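Local coordinates for protein fimbrial subunit type 1 (Actinomyces oris, PDB 3UXF) that forms the shaft of the type 1 fimbriae of the bacterium as their major pilin subunit, at residues V185-T190 with V225-D230; T207-V212 with R281-A286; P240-V245 with V250-T255; F328-N333 with D340-P345. One frame throughout, in Å; residues are numbered along the deposited sequence.

How the interactions relate
The chain enters this domain on strand 185-190, the first half of interaction 1. Segment 207-212 follows and opens interaction 2 before 225-230 closes interaction 1, so these two contacts cross. Interaction 3 comes next. It closes the short hairpin 240-245 with 250-255 and is nested inside the loop of interaction 2, which closes when the chain reaches helix 277-288. Interaction 4 lies in series after all three. It closes the loop between strands 312-321 and 344-362. Interaction 1 bridges two sheets. Interaction 2 ties the end of strand 201-208 to the helix, which also packs on interaction 3. Interaction 4 packs on interaction 1 through Val-226.

Interaction 1: V185-T190 with V225-D230; sequences VDKQVT and VVDRLD
Lys-187 reaches across the interior to Asp-227. The two backbones stay far apart, with 9.6 Å between Lys-187 CA and Asp-227 CA, so the long side chain spans the gap. Its CB points toward strand 224-229. CG lies anti to the backbone N (chi1 -179°), and the chain runs on extended through CD and CE. Along its length the side chain packs on Thr-346 and Val-349 of strand 344-362. CE is the first atom to come close to the aspartate, 3.8 Å from Asp-227 OD2. NZ then donates to Asp-227 OD2 at 2.8 Å, in an almost straight bond (N-H...O 175°). The hydrogen meets the syn lone pair of OD2, on the side of the other oxygen. Asp-227 OD1 stays at 3.6 Å from Lys-187 NZ. The two side chains cross at about a right angle, and OD2 is the carboxylate oxygen that meets NZ. NZ is also joined covalently to Asn-316 CG, which makes it an amide nitrogen, and the bond to OD2 helps fix its orientation. Both residues are buried, and Tyr-203 lies beside the lysine. A lysine-asparagine isopeptide crosslink with a neighbouring acid is typical of Gram-positive pilin domains, where the acid probably assists bond formation.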
loop_
_atom_site.group_PDB
_atom_site.type_symbol
_atom_site.label_atom_id
_atom_site.label_comp_id
_atom_site.label_asym_id
_atom_site.label_seq_id
_atom_site.Cartn_x
_atom_site.Cartn_y
_atom_site.Cartn_z
ATOM N N VAL A 185 -1.131 -3.635 5.322
ATOM C CA VAL A 185 0.139 -3.276 4.726
ATOM C C VAL A 185 -0.165 -2.139 3.775
ATOM O O VAL A 185 -1.198 -2.142 3.106
ATOM C CB VAL A 185 0.790 -4.454 3.997
ATOM C CG1 VAL A 185 1.086 -5.603 4.988
ATOM C CG2 VAL A 185 -0.087 -4.937 2.847
ATOM N N ASP A 186 0.743 -1.171 3.677
ATOM C CA ASP A 186 0.457 0.019 2.909
ATOM C C ASP A 186 1.737 0.547 2.293
ATOM O O ASP A 186 2.819 0.315 2.841
ATOM C CB ASP A 186 -0.106 1.105 3.834
ATOM C CG ASP A 186 -1.485 0.725 4.387
ATOM O OD1 ASP A 186 -2.486 0.896 3.643
ATOM O OD2 ASP A 186 -1.580 0.249 5.556
ATOM N N LYS A 187 1.605 1.145 1.114
ATOM C CA LYS A 187 2.748 1.834 0.505
ATOM C C LYS A 187 2.333 3.237 0.142
ATOM O O LYS A 187 1.224 3.441 -0.355
ATOM C CB LYS A 187 3.230 1.103 -0.762
ATOM C CG LYS A 187 4.442 1.812 -1.383
ATOM C CD LYS A 187 5.072 0.900 -2.517
ATOM C CE LYS A 187 6.142 1.719 -3.215
ATOM N NZ LYS A 187 7.107 0.878 -3.990
ATOM N N GLN A 188 3.216 4.196 0.403
ATOM C CA GLN A 188 2.985 5.576 0.002
ATOM C C GLN A 188 4.140 6.050 -0.835
ATOM O O GLN A 188 5.264 5.508 -0.776
ATOM C CB GLN A 188 2.968 6.472 1.236
ATOM C CG GLN A 188 1.822 6.110 2.200
ATOM C CD GLN A 188 1.986 6.775 3.536
ATOM O OE1 GLN A 188 2.643 6.247 4.433
ATOM N NE2 GLN A 188 1.398 7.972 3.685
ATOM N N VAL A 189 3.886 7.102 -1.593
ATOM C CA VAL A 189 4.958 7.739 -2.353
ATOM C C VAL A 189 4.937 9.225 -2.050
ATOM O O VAL A 189 3.866 9.831 -1.891
ATOM C CB VAL A 189 4.814 7.490 -3.872
ATOM C CG1 VAL A 189 3.509 8.075 -4.409
ATOM C CG2 VAL A 189 5.984 8.095 -4.652
ATOM N N THR A 190 6.124 9.826 -1.938
ATOM C CA THR A 190 6.209 11.265 -1.806
ATOM C C THR A 190 6.938 11.775 -3.032
ATOM O O THR A 190 8.128 11.517 -3.180
ATOM C CB THR A 190 7.013 11.658 -0.547
ATOM O OG1 THR A 190 6.382 11.088 0.615
ATOM C CG2 THR A 190 7.044 13.176 -0.393
ATOM N N VAL A 225 10.058 -7.581 3.914
ATOM C CA VAL A 225 9.265 -6.610 3.183
ATOM C C VAL A 225 9.888 -6.536 1.798
ATOM O O VAL A 225 11.062 -6.200 1.659
ATOM C CB VAL A 225 9.294 -5.232 3.854
ATOM C CG1 VAL A 225 8.538 -4.216 3.017
ATOM C CG2 VAL A 225 8.712 -5.318 5.253
ATOM N N VAL A 226 9.107 -6.880 0.782
ATOM C CA VAL A 226 9.633 -6.976 -0.582
ATOM C C VAL A 226 9.072 -5.860 -1.405
ATOM O O VAL A 226 7.867 -5.601 -1.381
ATOM C CB VAL A 226 9.254 -8.332 -1.219
ATOM C CG1 VAL A 226 9.840 -8.424 -2.655
ATOM C CG2 VAL A 226 9.806 -9.482 -0.339
ATOM N N ASP A 227 9.942 -5.170 -2.154
ATOM C CA ASP A 227 9.462 -4.135 -3.018
ATOM C C ASP A 227 9.744 -4.534 -4.471
ATOM O O ASP A 227 10.883 -4.867 -4.847
ATOM C CB ASP A 227 10.142 -2.809 -2.704
ATOM C CG ASP A 227 9.492 -1.688 -3.414
ATOM O OD1 ASP A 227 9.519 -1.642 -4.662
ATOM O OD2 ASP A 227 8.929 -0.847 -2.712
ATOM N N ARG A 228 8.694 -4.506 -5.280
ATOM C CA ARG A 228 8.838 -4.718 -6.716
ATOM C C ARG A 228 9.163 -3.383 -7.365
ATOM O O ARG A 228 8.311 -2.501 -7.455
ATOM C CB ARG A 228 7.585 -5.334 -7.323
ATOM C CG ARG A 228 7.793 -5.660 -8.809
ATOM C CD ARG A 228 6.538 -6.296 -9.404
ATOM N NE ARG A 228 5.511 -5.283 -9.598
ATOM C CZ ARG A 228 4.318 -5.544 -10.110
ATOM N NH1 ARG A 228 4.012 -6.798 -10.449
ATOM N NH2 ARG A 228 3.431 -4.574 -10.272
ATOM N N LEU A 229 10.401 -3.251 -7.831
ATOM C CA LEU A 229 10.914 -1.961 -8.306
ATOM C C LEU A 229 10.854 -1.862 -9.814
ATOM O O LEU A 229 11.319 -2.737 -10.533
ATOM C CB LEU A 229 12.395 -1.822 -7.956
ATOM C CG LEU A 229 12.752 -1.707 -6.471
ATOM C CD1 LEU A 229 14.227 -1.913 -6.226
ATOM C CD2 LEU A 229 12.305 -0.317 -5.994
ATOM N N ASP A 230 10.306 -0.760 -10.298
ATOM C CA ASP A 230 10.408 -0.456 -11.707
ATOM C C ASP A 230 11.893 -0.407 -12.078
ATOM O O ASP A 230 12.732 0.103 -11.328
ATOM C CB ASP A 230 9.737 0.896 -11.923
ATOM C CG ASP A 230 9.640 1.286 -13.386
ATOM O OD1 ASP A 230 10.667 1.708 -13.953
ATOM O OD2 ASP A 230 8.531 1.215 -13.964
#

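Interaction 2: T207-V212 with R281-A286; sequences TSIPKV and RKASEA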
loop_
_atom_site.group_PDB
_atom_site.type_symbol
_atom_site.label_atom_id
_atom_site.label_comp_id
_atom_site.label_asym_id
_atom_site.label_seq_id
_atom_site.Cartn_x
_atom_site.Cartn_y
_atom_site.Cartn_z
ATOM N N THR A 207 4.056 -1.847 7.434
ATOM C CA THR A 207 3.502 -3.218 7.507
ATOM C C THR A 207 3.207 -3.633 8.944
ATOM O O THR A 207 4.054 -3.487 9.845
ATOM C CB THR A 207 4.481 -4.240 6.898
ATOM O OG1 THR A 207 5.785 -4.048 7.452
ATOM C CG2 THR A 207 4.575 -4.047 5.415
ATOM N N SER A 208 2.029 -4.238 9.158
ATOM C CA SER A 208 1.727 -4.826 10.469
ATOM C C SER A 208 2.756 -5.874 10.868
ATOM O O SER A 208 3.415 -6.504 10.009
ATOM C CB SER A 208 0.329 -5.464 10.446
ATOM O OG SER A 208 -0.643 -4.459 10.341
ATOM N N ILE A 209 2.868 -6.102 12.178
ATOM C CA ILE A 209 3.775 -7.096 12.736
ATOM C C ILE A 209 2.909 -8.117 13.493
ATOM O O ILE A 209 2.051 -7.721 14.270
ATOM C CB ILE A 209 4.723 -6.425 13.744
ATOM C CG1 ILE A 209 5.608 -5.388 13.012
ATOM C CG2 ILE A 209 5.590 -7.434 14.412
ATOM C CD1 ILE A 209 6.350 -4.445 13.963
ATOM N N PRO A 210 3.109 -9.416 13.242
ATOM C CA PRO A 210 2.307 -10.404 13.996
ATOM C C PRO A 210 2.525 -10.299 15.501
ATOM O O PRO A 210 3.634 -10.049 15.927
ATOM C CB PRO A 210 2.855 -11.750 13.507
ATOM C CG PRO A 210 3.454 -11.456 12.181
ATOM C CD PRO A 210 3.966 -10.048 12.224
ATOM N N LYS A 211 1.470 -10.531 16.284
ATOM C CA LYS A 211 1.633 -10.635 17.737
ATOM C C LYS A 211 1.957 -12.078 18.125
ATOM O O LYS A 211 1.180 -12.984 17.825
ATOM C CB LYS A 211 0.369 -10.173 18.433
ATOM C CG LYS A 211 0.507 -10.093 19.976
ATOM C CD LYS A 211 -0.796 -9.580 20.593
ATOM C CE LYS A 211 -0.681 -9.366 22.120
ATOM N NZ LYS A 211 -1.915 -8.716 22.675
ATOM N N VAL A 212 3.121 -12.304 18.717
ATOM C CA VAL A 212 3.512 -13.638 19.179
ATOM C C VAL A 212 3.732 -13.534 20.690
ATOM O O VAL A 212 3.816 -12.425 21.204
ATOM C CB VAL A 212 4.791 -14.163 18.512
ATOM C CG1 VAL A 212 4.612 -14.242 16.976
ATOM C CG2 VAL A 212 5.999 -13.297 18.876
ATOM N N ARG A 281 13.501 -10.219 16.798
ATOM C CA ARG A 281 13.276 -10.196 18.238
ATOM C C ARG A 281 12.743 -8.820 18.637
ATOM O O ARG A 281 11.737 -8.709 19.340
ATOM C CB ARG A 281 14.556 -10.536 19.004
ATOM C CG ARG A 281 14.250 -10.684 20.535
ATOM C CD ARG A 281 15.477 -10.401 21.413
ATOM N NE ARG A 281 15.955 -9.029 21.211
ATOM C CZ ARG A 281 15.370 -7.951 21.711
ATOM N NH1 ARG A 281 14.290 -8.056 22.468
ATOM N NH2 ARG A 281 15.877 -6.739 21.438
ATOM N N LYS A 282 13.360 -7.754 18.111
ATOM C CA LYS A 282 12.859 -6.435 18.429
ATOM C C LYS A 282 11.423 -6.268 17.966
ATOM O O LYS A 282 10.598 -5.709 18.681
ATOM C CB LYS A 282 13.735 -5.353 17.775
ATOM C CG LYS A 282 15.102 -5.139 18.367
ATOM C CD LYS A 282 15.701 -3.915 17.685
ATOM C CE LYS A 282 17.005 -3.413 18.292
ATOM N NZ LYS A 282 18.207 -4.289 18.128
ATOM N N ALA A 283 11.112 -6.708 16.737
ATOM C CA ALA A 283 9.753 -6.607 16.272
ATOM C C ALA A 283 8.750 -7.419 17.108
ATOM O O ALA A 283 7.638 -6.962 17.341
ATOM C CB ALA A 283 9.660 -6.979 14.783
ATOM N N SER A 284 9.112 -8.654 17.456
ATOM C CA SER A 284 8.228 -9.515 18.227
ATOM C C SER A 284 7.854 -8.815 19.542
ATOM O O SER A 284 6.689 -8.747 19.922
ATOM C CB SER A 284 8.936 -10.834 18.528
ATOM O OG SER A 284 9.247 -11.535 17.330
ATOM N N GLU A 285 8.863 -8.277 20.185
ATOM C CA GLU A 285 8.690 -7.611 21.484
ATOM C C GLU A 285 7.888 -6.332 21.386
ATOM O O GLU A 285 6.988 -6.066 22.182
ATOM C CB GLU A 285 10.043 -7.307 22.088
ATOM C CG GLU A 285 9.953 -6.635 23.490
ATOM C CD GLU A 285 11.329 -6.336 24.071
ATOM O OE1 GLU A 285 12.264 -5.947 23.315
ATOM O OE2 GLU A 285 11.490 -6.542 25.298
ATOM N N ALA A 286 8.220 -5.514 20.385
ATOM C CA ALA A 286 7.550 -4.232 20.213
ATOM C C ALA A 286 6.064 -4.419 19.994
ATOM O O ALA A 286 5.247 -3.674 20.539
ATOM C CB ALA A 286 8.197 -3.417 19.032
HETATM O O HOH W 1 4.753 -9.986 18.630
#
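This is a mainly apolar contact, with one bridging water, between the chain leaving strand 201-208 and one side of helix 277-288. Ile-209 and Val-212 supply the first segment's groups; Ala-283 and Ser-284 supply the helix's. Ile-209 points toward the helix and touches it with its CG2 branch. That methyl lies 3.6 Å from the carbonyl O of Ala-283 and 4.1 Å from Ala-283 CB. CG1 lies beside the backbone N, anti to the carbonyl carbon (chi1 -64°), which leaves CG2 anti to the backbone N and facing the helix. Ile-209 also packs on Ile-220 and Tyr-223. In this beta-sandwich domain the helix follows strand 269-275 and precedes strand 295-302. It packs on the exit of strand 201-208 and on the hairpin residues Ile-244 and Leu-252. Further along, Val-212 CG2 rests 3.8 Å from Ser-284 CB. The Ser-284 hydroxyl has its partners outside the two segments, in Arg-280 O and Ile-220 N. Water 1 joins the backbones where the loop turns past the helix. It accepts from Val-212 N and donates to Pro-210 O. Its other hydrogen goes to Ser-284 O, with 2.6 Å from that oxygen to the water O.

Interaction 3: P240-V245 with V250-T255; sequences PVVKIV and VTLAET
Lys-243 and Thr-251 are brought together by similar first torsions. In each, the gamma atom that meets the partner sits beside the backbone N, anti to the carbonyl carbon (chi1 -59° for CG of Lys-243, -62° for OG1 of Thr-251). The extended lysine chain crosses the threonine side chain obliquely, with CE of Lys-243 3.6 Å from OG1 of Thr-251, and its NZ goes on to a salt bridge with Glu-249. These two residues form a non-hydrogen-bonded antiparallel pair. Next to them, Ile-244 and Val-250 form a hydrogen-bonded pair, with N and O of each bonded to O and N of the other. Leu-252 N then gives a bond of 2.8 Å to Val-242 O. On the face of Ile-244, apolar groups meet: Ile-244 CB lies 4.0 Å from Val-250 CG2, and Ile-244 CD1 is 4.2 Å from Leu-252 CD2. Leu-252 also sets its CD1 4.0 Å from Val-242 CG1. Two waters continue the link between the segments. Water 3 accepts from Val-242 N and donates to Leu-252 O, and water 2 links Pro-240 O to Glu-254 OE1. This is a short antiparallel beta hairpin, with strand 250-251 outermost in a five-stranded sheet.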
loop_
_atom_site.group_PDB
_atom_site.type_symbol
_atom_site.label_atom_id
_atom_site.label_comp_id
_atom_site.label_asym_id
_atom_site.label_seq_id
_atom_site.Cartn_x
_atom_site.Cartn_y
_atom_site.Cartn_z
ATOM N N PRO A 240 18.114 2.802 2.342
ATOM C CA PRO A 240 16.931 2.519 3.162
ATOM C C PRO A 240 17.066 3.015 4.608
ATOM O O PRO A 240 18.187 3.021 5.165
ATOM C CB PRO A 240 16.857 0.992 3.181
ATOM C CG PRO A 240 18.226 0.522 2.730
ATOM C CD PRO A 240 18.788 1.573 1.864
ATOM N N VAL A 241 15.909 3.351 5.199
ATOM C CA VAL A 241 15.785 3.627 6.618
ATOM C C VAL A 241 14.657 2.723 7.093
ATOM O O VAL A 241 13.605 2.660 6.446
ATOM C CB VAL A 241 15.435 5.091 6.887
ATOM C CG1 VAL A 241 15.229 5.295 8.377
ATOM C CG2 VAL A 241 16.569 5.966 6.416
ATOM N N VAL A 242 14.893 1.989 8.177
ATOM C CA VAL A 242 13.916 1.045 8.709
ATOM C C VAL A 242 13.626 1.404 10.155
ATOM O O VAL A 242 14.542 1.575 10.948
ATOM C CB VAL A 242 14.421 -0.410 8.662
ATOM C CG1 VAL A 242 13.332 -1.376 9.150
ATOM C CG2 VAL A 242 14.847 -0.749 7.209
ATOM N N LYS A 243 12.351 1.521 10.471
ATOM C CA LYS A 243 11.918 1.885 11.825
ATOM C C LYS A 243 10.821 0.974 12.313
ATOM O O LYS A 243 10.088 0.371 11.528
ATOM C CB LYS A 243 11.343 3.301 11.837
ATOM C CG LYS A 243 12.347 4.392 11.353
ATOM C CD LYS A 243 11.702 5.754 11.482
ATOM C CE LYS A 243 12.699 6.828 11.135
ATOM N NZ LYS A 243 12.081 8.171 11.390
ATOM N N ILE A 244 10.650 0.937 13.626
ATOM C CA ILE A 244 9.408 0.415 14.178
ATOM C C ILE A 244 8.650 1.650 14.633
ATOM O O ILE A 244 9.177 2.422 15.430
ATOM C CB ILE A 244 9.681 -0.525 15.355
ATOM C CG1 ILE A 244 10.495 -1.739 14.907
ATOM C CG2 ILE A 244 8.329 -1.004 15.973
ATOM C CD1 ILE A 244 10.862 -2.700 16.069
ATOM N N VAL A 245 7.443 1.852 14.099
ATOM C CA VAL A 245 6.641 3.047 14.390
ATOM C C VAL A 245 5.439 2.687 15.225
ATOM O O VAL A 245 5.131 1.527 15.390
ATOM C CB VAL A 245 6.197 3.808 13.118
ATOM C CG1 VAL A 245 7.452 4.265 12.324
ATOM C CG2 VAL A 245 5.302 2.973 12.223
ATOM N N VAL A 250 11.437 3.707 17.005
ATOM C CA VAL A 250 12.878 3.536 17.019
ATOM C C VAL A 250 13.343 3.334 15.590
ATOM O O VAL A 250 12.577 2.893 14.736
ATOM C CB VAL A 250 13.343 2.338 17.853
ATOM C CG1 VAL A 250 13.003 2.556 19.323
ATOM C CG2 VAL A 250 12.737 1.030 17.340
ATOM N N THR A 251 14.604 3.635 15.363
ATOM C CA THR A 251 15.235 3.323 14.099
ATOM C C THR A 251 16.097 2.086 14.265
ATOM O O THR A 251 16.872 1.967 15.230
ATOM C CB THR A 251 16.065 4.517 13.641
ATOM O OG1 THR A 251 15.187 5.626 13.443
ATOM C CG2 THR A 251 16.824 4.244 12.334
ATOM N N LEU A 252 15.964 1.154 13.325
ATOM C CA LEU A 252 16.741 -0.056 13.331
ATOM C C LEU A 252 18.047 0.115 12.558
ATOM O O LEU A 252 18.202 1.068 11.769
ATOM C CB LEU A 252 15.936 -1.175 12.684
ATOM C CG LEU A 252 14.612 -1.514 13.378
ATOM C CD1 LEU A 252 13.984 -2.806 12.782
ATOM C CD2 LEU A 252 14.781 -1.664 14.891
ATOM N N ALA A 253 18.987 -0.790 12.809
ATOM C CA ALA A 253 20.334 -0.664 12.254
ATOM C C ALA A 253 20.602 -1.695 11.186
ATOM O O ALA A 253 20.317 -2.885 11.368
ATOM C CB ALA A 253 21.374 -0.802 13.374
ATOM N N GLU A 254 21.181 -1.262 10.060
ATOM C CA GLU A 254 21.519 -2.244 9.040
ATOM C C GLU A 254 22.562 -3.214 9.611
ATOM O O GLU A 254 23.364 -2.822 10.478
ATOM C CB GLU A 254 22.011 -1.557 7.722
ATOM C CG GLU A 254 22.573 -2.572 6.680
ATOM C CD GLU A 254 22.157 -2.321 5.220
ATOM O OE1 GLU A 254 22.006 -1.127 4.826
ATOM O OE2 GLU A 254 21.995 -3.339 4.461
ATOM N N THR A 255 22.529 -4.450 9.122
ATOM C CA THR A 255 23.360 -5.568 9.580
ATOM C C THR A 255 22.906 -6.107 10.927
ATOM O O THR A 255 22.614 -7.304 11.069
ATOM C CB THR A 255 24.832 -5.205 9.638
ATOM O OG1 THR A 255 25.192 -4.611 8.398
ATOM C CG2 THR A 255 25.683 -6.465 9.877
HETATM O O HOH W 2 19.910 0.939 5.538
HETATM O O HOH W 3 17.563 2.066 9.323
#

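Interaction 4: F328-N333 with D340-P345; sequences FTWDPN and DIPGIP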
loop_
_atom_site.group_PDB
_atom_site.type_symbol
_atom_site.label_atom_id
_atom_site.label_comp_id
_atom_site.label_asym_id
_atom_site.label_seq_id
_atom_site.Cartn_x
_atom_site.Cartn_y
_atom_site.Cartn_z
ATOM N N PHE A 328 5.422 -19.301 1.333
ATOM C CA PHE A 328 6.144 -18.121 0.852
ATOM C C PHE A 328 7.495 -18.543 0.297
ATOM O O PHE A 328 8.512 -18.558 0.998
ATOM C CB PHE A 328 6.325 -17.093 1.979
ATOM C CG PHE A 328 5.025 -16.628 2.600
ATOM C CD1 PHE A 328 4.083 -15.909 1.864
ATOM C CD2 PHE A 328 4.739 -16.920 3.931
ATOM C CE1 PHE A 328 2.879 -15.491 2.440
ATOM C CE2 PHE A 328 3.544 -16.487 4.516
ATOM C CZ PHE A 328 2.622 -15.778 3.771
ATOM N N THR A 329 7.515 -18.895 -0.987
ATOM C CA THR A 329 8.740 -19.446 -1.563
ATOM C C THR A 329 9.714 -18.392 -2.077
ATOM O O THR A 329 10.811 -18.725 -2.490
ATOM C CB THR A 329 8.431 -20.425 -2.688
ATOM O OG1 THR A 329 7.607 -19.776 -3.654
ATOM C CG2 THR A 329 7.679 -21.653 -2.123
ATOM N N TRP A 330 9.331 -17.116 -2.026
ATOM C CA TRP A 330 10.262 -16.044 -2.333
ATOM C C TRP A 330 11.676 -16.260 -1.836
ATOM O O TRP A 330 11.910 -16.558 -0.668
ATOM C CB TRP A 330 9.742 -14.738 -1.733
ATOM C CG TRP A 330 10.634 -13.546 -1.974
ATOM C CD1 TRP A 330 11.342 -12.850 -1.040
ATOM C CD2 TRP A 330 10.888 -12.911 -3.235
ATOM N NE1 TRP A 330 12.021 -11.805 -1.641
ATOM C CE2 TRP A 330 11.753 -11.831 -2.990
ATOM C CE3 TRP A 330 10.469 -13.164 -4.541
ATOM C CZ2 TRP A 330 12.203 -10.991 -3.998
ATOM C CZ3 TRP A 330 10.908 -12.308 -5.546
ATOM C CH2 TRP A 330 11.764 -11.244 -5.263
ATOM N N ASP A 331 12.645 -16.080 -2.726
ATOM C CA ASP A 331 14.044 -16.091 -2.340
ATOM C C ASP A 331 14.631 -14.742 -2.763
ATOM O O ASP A 331 14.736 -14.453 -3.948
ATOM C CB ASP A 331 14.767 -17.199 -3.094
ATOM C CG ASP A 331 16.246 -17.212 -2.820
ATOM O OD1 ASP A 331 16.795 -16.268 -2.196
ATOM O OD2 ASP A 331 16.887 -18.203 -3.243
ATOM N N PRO A 332 14.973 -13.883 -1.793
ATOM C CA PRO A 332 15.346 -12.506 -2.141
ATOM C C PRO A 332 16.512 -12.413 -3.103
ATOM O O PRO A 332 16.675 -11.418 -3.802
ATOM C CB PRO A 332 15.770 -11.886 -0.801
ATOM C CG PRO A 332 15.204 -12.782 0.255
ATOM C CD PRO A 332 14.866 -14.118 -0.338
ATOM N N ASN A 333 17.350 -13.446 -3.095
ATOM C CA ASN A 333 18.527 -13.474 -3.929
ATOM C C ASN A 333 18.261 -14.109 -5.274
ATOM O O ASN A 333 19.085 -13.998 -6.166
ATOM C CB ASN A 333 19.645 -14.249 -3.212
ATOM C CG ASN A 333 20.340 -13.408 -2.191
ATOM O OD1 ASN A 333 20.955 -12.398 -2.532
ATOM N ND2 ASN A 333 20.217 -13.781 -0.922
ATOM N N ASP A 340 4.871 -11.308 -10.096
ATOM C CA ASP A 340 3.888 -10.884 -9.108
ATOM C C ASP A 340 4.551 -10.592 -7.744
ATOM O O ASP A 340 5.491 -11.269 -7.361
ATOM C CB ASP A 340 2.805 -11.946 -8.937
ATOM C CG ASP A 340 1.510 -11.367 -8.393
ATOM O OD1 ASP A 340 1.535 -10.221 -7.878
ATOM O OD2 ASP A 340 0.461 -12.049 -8.489
ATOM N N ILE A 341 4.075 -9.579 -7.024
ATOM C CA ILE A 341 4.623 -9.308 -5.682
ATOM C C ILE A 341 4.380 -10.512 -4.770
ATOM O O ILE A 341 3.275 -11.060 -4.760
ATOM C CB ILE A 341 4.001 -8.033 -5.038
ATOM C CG1 ILE A 341 4.751 -7.621 -3.757
ATOM C CG2 ILE A 341 2.550 -8.227 -4.742
ATOM C CD1 ILE A 341 6.053 -6.814 -4.064
ATOM N N PRO A 342 5.405 -10.905 -3.991
ATOM C CA PRO A 342 5.187 -12.012 -3.046
ATOM C C PRO A 342 4.487 -11.547 -1.804
ATOM O O PRO A 342 4.487 -10.373 -1.454
ATOM C CB PRO A 342 6.597 -12.475 -2.697
ATOM C CG PRO A 342 7.517 -11.386 -3.092
ATOM C CD PRO A 342 6.825 -10.521 -4.093
ATOM N N GLY A 343 3.862 -12.495 -1.113
ATOM C CA GLY A 343 3.309 -12.221 0.206
ATOM C C GLY A 343 2.051 -11.375 0.147
ATOM O O GLY A 343 1.292 -11.386 -0.849
ATOM N N ILE A 344 1.775 -10.690 1.250
ATOM C CA ILE A 344 0.551 -9.924 1.412
ATOM C C ILE A 344 0.814 -8.550 0.782
ATOM O O ILE A 344 1.699 -7.831 1.265
ATOM C CB ILE A 344 0.226 -9.745 2.910
ATOM C CG1 ILE A 344 -0.063 -11.117 3.564
ATOM C CG2 ILE A 344 -0.953 -8.817 3.083
ATOM C CD1 ILE A 344 0.056 -11.134 5.090
ATOM N N PRO A 345 0.074 -8.191 -0.280
ATOM C CA PRO A 345 0.446 -7.032 -1.098
ATOM C C PRO A 345 -0.176 -5.717 -0.664
ATOM O O PRO A 345 -1.304 -5.639 -0.148
ATOM C CB PRO A 345 -0.094 -7.387 -2.476
ATOM C CG PRO A 345 -1.364 -8.164 -2.126
ATOM C CD PRO A 345 -0.992 -8.980 -0.933
#
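Pro-342 and Gly-343 meet Trp-330 and Phe-328 across this loop. Ahead of them in the second segment, Ile-341 turns its CB away from segment 328-333 and packs on Thr-317. Pro-342 then points its ring at Trp-330. Its CG sits over one face of the indole, 3.7 Å from Trp-330 CD2 and 4.0 Å from the centroid of the six-membered ring. With CG only 27° off the ring normal, this is a CH-pi contact. Trp-330 CB also lies 4.0 Å from Pro-342 CB. Pro-342 CG and Pro-332 N lie over opposite faces of the indole, both offset toward the rim. Trp-330 NE1 is hydrogen-bonded to Thr-272. Gly-343 has no side chain, which lets its CA approach the Phe-328 ring obliquely, 4.0 Å from Phe-328 CE1. From Ile-344 the chain is strand, paired with Leu-320. Within the first segment, Asp-331 OD1 accepts from Asn-333 N in an Asx turn. Phe-328 follows Asn-327, a calcium ligand together with Asp-147, and its side chain is about 6 Å from a bound calcium. The contact is a proline-tryptophan CH-pi contact within the loop that joins strands 312-321 and 344-362 and lies against strands 224-229 and 269-275.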